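Fibronectin type III domain-containing protein (Simiduia agarivorans, PDB 6P2K) is a glycoside hydrolase of family 74 that probably cleaves the backbone of xyloglucan, here represented by its beta-propeller catalytic part with bound zinc. Local coordinates at residues F131-A136 / T162-Y167. Numbering follows the deposited sequence.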
# COMPACT_ATOMS: atom_id res chain seq x y z
N PHE B 131 4.15 -14.15 59.71
CA PHE B 131 3.81 -13.74 61.07
C PHE B 131 4.46 -14.64 62.12
O PHE B 131 3.96 -14.72 63.25
CB PHE B 131 2.30 -13.70 61.27
CG PHE B 131 1.58 -12.72 60.39
CD1 PHE B 131 1.52 -11.38 60.73
CD2 PHE B 131 0.95 -13.14 59.23
CE1 PHE B 131 0.85 -10.47 59.93
CE2 PHE B 131 0.28 -12.24 58.42
CZ PHE B 131 0.23 -10.90 58.77
N GLY B 132 5.54 -15.33 61.77
CA GLY B 132 6.32 -16.09 62.73
C GLY B 132 5.98 -17.56 62.81
O GLY B 132 6.65 -18.29 63.55
N GLU B 133 4.96 -18.03 62.10
CA GLU B 133 4.62 -19.44 62.13
C GLU B 133 5.66 -20.25 61.36
O GLU B 133 6.45 -19.72 60.57
CB GLU B 133 3.23 -19.69 61.54
CG GLU B 133 2.08 -19.44 62.51
CD GLU B 133 0.75 -19.95 61.97
OE1 GLU B 133 0.07 -19.20 61.24
OE2 GLU B 133 0.39 -21.11 62.29
N THR B 134 5.67 -21.56 61.62
CA THR B 134 6.53 -22.49 60.89
C THR B 134 5.69 -23.62 60.32
O THR B 134 4.68 -24.02 60.90
CB THR B 134 7.64 -23.08 61.79
OG1 THR B 134 7.06 -23.98 62.75
CG2 THR B 134 8.39 -21.98 62.52
N ALA B 135 6.11 -24.12 59.16
CA ALA B 135 5.43 -25.27 58.56
C ALA B 135 5.53 -26.48 59.47
O ALA B 135 4.54 -27.20 59.67
CB ALA B 135 6.02 -25.57 57.19
N ALA B 136 6.71 -26.73 60.04
CA ALA B 136 6.88 -27.84 60.96
C ALA B 136 6.16 -27.55 62.27
O ALA B 136 6.17 -26.42 62.77
CB ALA B 136 8.36 -28.10 61.21
N THR B 162 7.81 -32.08 62.00
CA THR B 162 7.11 -32.49 60.79
C THR B 162 6.09 -31.46 60.33
O THR B 162 5.52 -30.71 61.13
CB THR B 162 6.40 -33.82 61.00
OG1 THR B 162 5.55 -33.70 62.15
CG2 THR B 162 7.41 -34.95 61.21
N ASP B 163 5.83 -31.47 59.02
CA ASP B 163 4.92 -30.50 58.41
C ASP B 163 3.47 -30.83 58.77
O ASP B 163 3.02 -31.96 58.58
CB ASP B 163 5.12 -30.48 56.90
CG ASP B 163 4.30 -29.41 56.20
OD1 ASP B 163 3.05 -29.49 56.24
OD2 ASP B 163 4.90 -28.48 55.64
N ARG B 164 2.74 -29.82 59.24
CA ARG B 164 1.42 -29.99 59.83
C ARG B 164 0.30 -29.48 58.93
O ARG B 164 -0.85 -29.43 59.37
CB ARG B 164 1.36 -29.28 61.18
CG ARG B 164 1.32 -27.78 61.05
CD ARG B 164 1.93 -27.06 62.24
NE ARG B 164 2.27 -25.68 61.88
CZ ARG B 164 1.40 -24.68 61.84
NH1 ARG B 164 0.12 -24.90 62.14
NH2 ARG B 164 1.79 -23.46 61.51
N ASN B 165 0.61 -29.11 57.69
CA ASN B 165 -0.39 -28.54 56.79
C ASN B 165 -1.54 -29.52 56.57
O ASN B 165 -1.33 -30.65 56.14
CB ASN B 165 0.27 -28.18 55.46
CG ASN B 165 -0.58 -27.27 54.60
OD1 ASN B 165 -1.67 -26.85 55.00
ND2 ASN B 165 -0.09 -26.95 53.41
N VAL B 166 -2.76 -29.07 56.87
CA VAL B 166 -3.97 -29.85 56.62
C VAL B 166 -4.62 -29.32 55.35
O VAL B 166 -4.79 -28.10 55.19
CB VAL B 166 -4.94 -29.79 57.80
CG1 VAL B 166 -6.23 -30.53 57.47
CG2 VAL B 166 -4.30 -30.37 59.05
N TYR B 167 -4.98 -30.23 54.44
CA TYR B 167 -5.53 -29.84 53.15
C TYR B 167 -7.04 -29.96 53.07
O TYR B 167 -7.69 -29.09 52.48
CB TYR B 167 -4.89 -30.69 52.04
CG TYR B 167 -3.41 -30.41 51.88
CD1 TYR B 167 -2.96 -29.22 51.32
CD2 TYR B 167 -2.46 -31.33 52.29
CE1 TYR B 167 -1.61 -28.96 51.17
CE2 TYR B 167 -1.10 -31.08 52.15
CZ TYR B 167 -0.69 -29.90 51.58
OH TYR B 167 0.66 -29.64 51.44
O HOH W 1 -1.66 -22.73 61.35
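R164 starts with CG between its own backbone N and carbonyl carbon (chi1 73°), then runs extended to NE and reaches E133 and T134 of the facing loop. E133 sets CG anti to its carbonyl carbon (chi1 -82°), and the two side chains cross at about a right angle. R164 NE and R164 NH2 both hydrogen-bond side-on to T134 O, at 3.1 and 3.0 Å, and in the guanidinium plane. The NE bond runs nearly along the C=O axis. R164 NH2 also makes a salt bridge to E133 OE2 at 2.8 Å, coming from above the carboxylate plane. A water donates to E133 OE2 and accepts from R164 NH1, adding an indirect link beside the direct salt bridge. E133 OE1 accepts a hydrogen bond from S101 N. Together the T134 and E133 bonds probably fix the rotation of the guanidinium. An alanine at R164 would probably leave the E133 carboxylate without its charged mate and T134 O without both donors.

The backbones meet too. R164 N donates to A135 O at 3.2 Å, and A136 CA approaches T162 O at 3.2 Å in a CA-H...O contact. A136 and D163 form a single beta bridge. A135 CB touches D163 OD2, while D163 OD1 bonds N184 ND2 and accepts from N165 N at 2.9 Å, closing an Asx turn. The contact ties the long loop between strands 114-119 and 139-144 of one propeller blade to the entry of strand 166-171, the first strand of the next four-stranded antiparallel blade: a blade-to-blade loop junction of a seven-bladed beta-propeller.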